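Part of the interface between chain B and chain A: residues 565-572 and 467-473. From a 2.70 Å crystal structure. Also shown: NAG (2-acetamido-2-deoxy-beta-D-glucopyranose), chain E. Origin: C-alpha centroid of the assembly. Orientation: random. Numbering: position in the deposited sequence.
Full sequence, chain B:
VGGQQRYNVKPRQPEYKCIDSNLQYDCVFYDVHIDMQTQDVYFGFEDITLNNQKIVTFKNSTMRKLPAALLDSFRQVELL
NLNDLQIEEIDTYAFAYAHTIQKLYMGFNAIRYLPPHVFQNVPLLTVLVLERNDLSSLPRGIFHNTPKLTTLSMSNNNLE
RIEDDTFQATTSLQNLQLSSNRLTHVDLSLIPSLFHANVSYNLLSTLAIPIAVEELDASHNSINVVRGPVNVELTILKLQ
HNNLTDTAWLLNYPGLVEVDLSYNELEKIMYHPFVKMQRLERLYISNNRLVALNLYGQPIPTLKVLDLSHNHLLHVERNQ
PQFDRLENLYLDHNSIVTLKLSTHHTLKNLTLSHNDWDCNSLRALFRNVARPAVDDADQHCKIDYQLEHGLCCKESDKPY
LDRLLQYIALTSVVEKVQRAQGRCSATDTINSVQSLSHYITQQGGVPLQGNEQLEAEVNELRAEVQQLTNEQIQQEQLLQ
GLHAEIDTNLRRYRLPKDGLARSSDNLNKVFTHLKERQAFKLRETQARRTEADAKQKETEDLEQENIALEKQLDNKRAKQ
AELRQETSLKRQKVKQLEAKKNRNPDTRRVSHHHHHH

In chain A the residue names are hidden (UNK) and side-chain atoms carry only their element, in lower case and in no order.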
ATOM      1  N   GLN B 565      34.886 -70.821 -17.707  1.00 35.15           N
ATOM      2  CA  GLN B 565      34.774 -72.203 -18.071  1.00 41.84           C
ATOM      3  C   GLN B 565      35.750 -72.526 -19.213  1.00 56.94           C
ATOM      4  O   GLN B 565      36.423 -73.545 -19.214  1.00 50.31           O
ATOM      5  CB  GLN B 565      33.344 -72.511 -18.481  1.00 53.41           C
ATOM      6  CG  GLN B 565      32.766 -73.757 -17.801  1.00 75.34           C
ATOM      7  CD  GLN B 565      31.493 -74.252 -18.488  1.00 88.61           C
ATOM      8  OE1 GLN B 565      30.948 -73.570 -19.365  1.00 77.00           O
ATOM      9  NE2 GLN B 565      31.007 -75.440 -18.085  1.00 76.24           N
ATOM     10  N   GLU B 566      35.822 -71.624 -20.178  1.00 54.33           N
ATOM     11  CA  GLU B 566      36.707 -71.733 -21.320  1.00 44.64           C
ATOM     12  C   GLU B 566      38.156 -71.679 -20.858  1.00 45.53           C
ATOM     13  O   GLU B 566      39.028 -72.243 -21.486  1.00 49.26           O
ATOM     14  CB  GLU B 566      36.427 -70.548 -22.211  1.00 38.69           C
ATOM     15  CG  GLU B 566      36.587 -70.704 -23.670  1.00 44.84           C
ATOM     16  CD  GLU B 566      36.115 -69.411 -24.370  1.00 79.37           C
ATOM     17  OE1 GLU B 566      34.942 -68.942 -24.081  1.00 52.33           O
ATOM     18  OE2 GLU B 566      36.936 -68.857 -25.166  1.00 52.43           O
ATOM     19  N   THR B 567      38.425 -70.987 -19.763  1.00 43.78           N
ATOM     20  CA  THR B 567      39.780 -70.895 -19.269  1.00 32.74           C
ATOM     21  C   THR B 567      40.215 -72.201 -18.655  1.00 48.36           C
ATOM     22  O   THR B 567      41.360 -72.612 -18.801  1.00 53.74           O
ATOM     23  CB  THR B 567      39.911 -69.855 -18.192  1.00 39.30           C
ATOM     24  OG1 THR B 567      39.825 -68.567 -18.786  1.00 41.93           O
ATOM     25  CG2 THR B 567      41.250 -69.975 -17.467  1.00 27.67           C
ATOM     26  N   SER B 568      39.333 -72.856 -17.921  1.00 50.26           N
ATOM     27  CA  SER B 568      39.773 -74.057 -17.250  1.00 49.79           C
ATOM     28  C   SER B 568      39.982 -75.108 -18.348  1.00 48.34           C
ATOM     29  O   SER B 568      40.917 -75.903 -18.298  1.00 57.88           O
ATOM     30  CB  SER B 568      38.784 -74.483 -16.151  1.00 39.53           C
ATOM     31  OG  SER B 568      37.718 -75.296 -16.640  1.00 53.07           O
ATOM     32  N   LEU B 569      39.139 -75.058 -19.368  1.00 34.40           N
ATOM     33  CA  LEU B 569      39.130 -76.049 -20.425  1.00 45.12           C
ATOM     34  C   LEU B 569      40.405 -75.980 -21.235  1.00 58.57           C
ATOM     35  O   LEU B 569      40.771 -76.953 -21.880  1.00 63.13           O
ATOM     36  CB  LEU B 569      37.983 -75.760 -21.355  1.00 41.89           C
ATOM     37  CG  LEU B 569      37.361 -76.929 -22.060  1.00 48.36           C
ATOM     38  CD1 LEU B 569      36.676 -77.861 -21.086  1.00 47.05           C
ATOM     39  CD2 LEU B 569      36.348 -76.371 -23.005  1.00 51.67           C
ATOM     40  N   LYS B 570      41.056 -74.819 -21.213  1.00 46.74           N
ATOM     41  CA  LYS B 570      42.307 -74.610 -21.912  1.00 50.23           C
ATOM     42  C   LYS B 570      43.447 -74.980 -20.994  1.00 50.38           C
ATOM     43  O   LYS B 570      44.507 -75.389 -21.461  1.00 48.47           O
ATOM     44  CB  LYS B 570      42.475 -73.138 -22.344  1.00 40.45           C
ATOM     45  CG  LYS B 570      43.125 -72.963 -23.676  1.00 31.90           C
ATOM     46  CD  LYS B 570      42.220 -73.598 -24.706  1.00 38.49           C
ATOM     47  CE  LYS B 570      42.655 -73.306 -26.110  1.00 41.49           C
ATOM     48  NZ  LYS B 570      41.871 -74.134 -27.070  1.00 45.36           N
ATOM     49  N   ARG B 571      43.231 -74.777 -19.689  1.00 59.05           N
ATOM     50  CA  ARG B 571      44.248 -75.031 -18.662  1.00 53.52           C
ATOM     51  C   ARG B 571      44.474 -76.525 -18.700  1.00 61.53           C
ATOM     52  O   ARG B 571      45.612 -76.992 -18.547  1.00 58.59           O
ATOM     53  CB  ARG B 571      43.790 -74.593 -17.251  1.00 46.16           C
ATOM     54  CG  ARG B 571      43.965 -73.103 -16.934  1.00 39.25           C
ATOM     55  CD  ARG B 571      43.979 -72.805 -15.447  1.00 28.92           C
ATOM     56  NE  ARG B 571      44.824 -71.639 -15.194  1.00 43.27           N
ATOM     57  CZ  ARG B 571      44.381 -70.411 -14.845  1.00 64.75           C
ATOM     58  NH1 ARG B 571      43.068 -70.170 -14.647  1.00 54.69           N
ATOM     59  NH2 ARG B 571      45.253 -69.400 -14.656  1.00 40.10           N
ATOM     60  N   GLN B 572      43.366 -77.245 -18.936  1.00 55.54           N
ATOM     61  CA  GLN B 572      43.337 -78.693 -19.057  1.00 53.72           C
ATOM     62  C   GLN B 572      44.082 -79.139 -20.325  1.00 59.38           C
ATOM     63  O   GLN B 572      45.024 -79.924 -20.259  1.00 54.24           O
ATOM     64  CB  GLN B 572      41.883 -79.173 -19.086  1.00 49.80           C
ATOM     65  CG  GLN B 572      41.713 -80.690 -18.903  1.00 71.76           C
ATOM     66  CD  GLN B 572      40.593 -81.329 -19.767  1.00 81.31           C
ATOM     67  OE1 GLN B 572      40.396 -80.982 -20.962  1.00 69.90           O
ATOM     68  NE2 GLN B 572      39.883 -82.301 -19.168  1.00 60.25           N
TER
ATOM     69  N   UNK A 467      40.781 -58.647 -18.194  1.00 43.17           N
ATOM     70  CA  UNK A 467      41.766 -59.468 -17.528  1.00 39.17           C
ATOM     71  C   UNK A 467      41.614 -60.922 -17.917  1.00 32.74           C
ATOM     72  O   UNK A 467      42.530 -61.519 -18.426  1.00 39.11           O
ATOM     73  o   UNK A 467      42.483 -58.385 -15.504  1.00 42.38           O
ATOM     74  c   UNK A 467      41.619 -59.373 -16.017  1.00 36.29           C
ATOM     75  N   UNK A 468      40.450 -61.489 -17.639  1.00 37.43           N
ATOM     76  CA  UNK A 468      40.227 -62.907 -17.781  1.00 31.07           C
ATOM     77  C   UNK A 468      40.410 -63.286 -19.237  1.00 46.00           C
ATOM     78  O   UNK A 468      40.667 -64.428 -19.548  1.00 43.70           O
ATOM     79  c   UNK A 468      38.864 -63.270 -17.308  1.00 20.01           C
ATOM     80  N   UNK A 469      40.291 -62.313 -20.125  1.00 42.71           N
ATOM     81  CA  UNK A 469      40.505 -62.557 -21.532  1.00 39.51           C
ATOM     82  C   UNK A 469      42.001 -62.713 -21.823  1.00 45.93           C
ATOM     83  O   UNK A 469      42.431 -63.676 -22.448  1.00 49.12           O
ATOM     84  c   UNK A 469      39.815 -61.768 -23.835  1.00 72.42           C
ATOM     85  c   UNK A 469      39.947 -61.407 -22.367  1.00 47.38           C
ATOM     86  n   UNK A 469      40.190 -60.807 -24.722  1.00 82.69           N
ATOM     87  o   UNK A 469      39.400 -62.893 -24.184  1.00 55.18           O
ATOM     88  N   UNK A 470      42.775 -61.732 -21.395  1.00 32.35           N
ATOM     89  CA  UNK A 470      44.214 -61.761 -21.490  1.00 45.06           C
ATOM     90  C   UNK A 470      44.800 -63.042 -20.888  1.00 50.43           C
ATOM     91  O   UNK A 470      45.843 -63.542 -21.320  1.00 45.91           O
ATOM     92  c   UNK A 470      44.799 -60.540 -20.767  1.00 23.91           C
ATOM     93  N   UNK A 471      44.145 -63.559 -19.862  1.00 44.58           N
ATOM     94  CA  UNK A 471      44.646 -64.732 -19.214  1.00 39.31           C
ATOM     95  C   UNK A 471      44.267 -65.923 -20.097  1.00 40.42           C
ATOM     96  O   UNK A 471      45.092 -66.793 -20.319  1.00 42.76           O
ATOM     97  o   UNK A 471      44.840 -63.721 -17.036  1.00 29.62           O
ATOM     98  c   UNK A 471      44.154 -64.766 -17.739  1.00 46.42           C
ATOM     99  c   UNK A 471      44.400 -66.130 -17.035  1.00 15.79           C
ATOM    100  N   UNK A 472      43.059 -65.936 -20.645  1.00 30.76           N
ATOM    101  CA  UNK A 472      42.695 -66.973 -21.582  1.00 32.46           C
ATOM    102  C   UNK A 472      43.666 -66.953 -22.769  1.00 43.34           C
ATOM    103  O   UNK A 472      43.992 -67.997 -23.291  1.00 43.49           O
ATOM    104  c   UNK A 472      39.659 -67.725 -23.820  1.00 28.93           C
ATOM    105  c   UNK A 472      41.258 -69.229 -22.748  1.00 28.76           C
ATOM    106  c   UNK A 472      41.260 -66.834 -22.096  1.00 28.74           C
ATOM    107  c   UNK A 472      41.011 -67.826 -23.244  1.00 36.72           C
ATOM    108  N   UNK A 473      44.134 -65.780 -23.183  1.00 37.59           N
ATOM    109  CA  UNK A 473      45.076 -65.648 -24.306  1.00 37.58           C
ATOM    110  C   UNK A 473      46.509 -66.114 -24.047  1.00 48.38           C
ATOM    111  O   UNK A 473      47.135 -66.722 -24.911  1.00 45.31           O
ATOM    112  c   UNK A 473      43.868 -63.841 -25.545  1.00 47.71           C
ATOM    113  c   UNK A 473      43.509 -64.943 -26.537  1.00 54.03           C
ATOM    114  n   UNK A 473      42.408 -65.650 -26.258  1.00 39.93           N
ATOM    115  o   UNK A 473      44.240 -65.188 -27.532  1.00 53.20           O
ATOM    116  c   UNK A 473      45.124 -64.198 -24.763  1.00 34.08           C
TER
HETATM  117  C1  NAG E   1      40.406 -61.284 -26.086  1.00 69.16           C
HETATM  118  C2  NAG E   1      39.294 -60.868 -27.071  1.00 71.74           C
HETATM  119  C3  NAG E   1      39.645 -61.275 -28.509  1.00 77.54           C
HETATM  120  C4  NAG E   1      40.980 -60.616 -28.903  1.00 77.52           C
HETATM  121  C5  NAG E   1      42.095 -60.947 -27.870  1.00 75.55           C
HETATM  122  C6  NAG E   1      43.447 -60.199 -28.045  1.00 64.08           C
HETATM  123  C7  NAG E   1      37.118 -60.282 -26.205  1.00 71.21           C
HETATM  124  C8  NAG E   1      35.795 -60.074 -26.889  1.00 62.22           C
HETATM  125  N2  NAG E   1      37.938 -61.258 -26.649  1.00 59.55           N
HETATM  126  O3  NAG E   1      38.591 -60.966 -29.418  1.00 68.15           O
HETATM  127  O4  NAG E   1      41.352 -61.117 -30.185  1.00 87.15           O
HETATM  128  O5  NAG E   1      41.699 -60.856 -26.498  1.00 64.48           O
HETATM  129  O6  NAG E   1      43.396 -58.777 -28.009  1.00 67.29           O
HETATM  130  O7  NAG E   1      37.413 -59.521 -25.272  1.00 73.17           O
HETATM  131  O   HOH W   1      40.678 -66.290 -18.019  1.00 31.32           O

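Position 467 of chain A carries one side-chain carbon ending in one oxygen and makes no contact with the chain B stretch; the pattern is the signature of serine. The exposed place of A:Ser467 suits a small polar group. Its carbonyl O accepts the helical hydrogen bond from the backbone N of position 471, at 3.0 Å.

At position 468 a single carbon follows CA, so the residue is alanine. The CA-to-CB bond of A:Ala468 points sideways relative to the chain B stretch, which covers little of the residue. A lone methyl adds little bulk at the edge of the contact, beside the water-bound carbonyl. The backbone matters more: a water donates a hydrogen bond to A:Ala468 O at 2.4 Å and is also hydrogen-bonded to B:Thr567 OG1 at 2.5 Å, joining two atoms that lie 4.3 Å apart, too far for a direct bond.

Position 469 has two carbons, the second bearing one oxygen and one nitrogen: a short carboxamide. Its nitrogen lies 1.5 Å from C1 of the NAG, a covalent bond that identifies asparagine, the residue to which N-linked sugars attach. The CA-to-CB bond of A:Asn469 points away from the chain B stretch, and the residue touches nothing there.

Position 470 again has one carbon, so it is alanine. A:Ala470 is exposed and out of reach of the chain B stretch, where a methyl group demands no partner.

Position 471 shows a carbon carrying one oxygen and one carbon, and that terminal carbon lies 4.1 Å from B:Arg571 NH2; the fork is that of threonine. The CA-to-CB bond of A:Thr471 points toward the chain B stretch, and its methyl CG2 makes a van der Waals contact oblique to the guanidinium. Its OG1 makes a weak hydrogen bond to A:Ser467 O at 3.5 Å, so the hydroxyl has a partner within its own helix.

Position 472 has four carbons forked at the second. One terminal carbon lies 3.2 Å from B:Glu566 OE2, the other 4.1 Å from B:Lys570 CB, and CB is 4.0 Å from B:Thr567 OG1. This is leucine. The end of A:Leu472 comes nearer to the chain B stretch than its CB direction suggests, CD2 meeting the glutamate and CD1 the lysine. A branched aliphatic chain suits this buried site.

Position 473 has three carbons, the last with one oxygen and one nitrogen: glutamine. A:Gln473 is out of reach of the chain B stretch; a long polar side chain suits this partly exposed position, and its CG lies 3.8 Å from O5 of the sugar.

The two helices run nearly parallel, at 19°, with axes 9.8 Å apart at closest approach. No direct hydrogen bond crosses between the stretches. Packing centres on A:Leu472 against B:Glu566, B:Thr567 and B:Lys570, while the water supplies a polar bridge beside it.

Chain A, residues 467-473: SANATLQ
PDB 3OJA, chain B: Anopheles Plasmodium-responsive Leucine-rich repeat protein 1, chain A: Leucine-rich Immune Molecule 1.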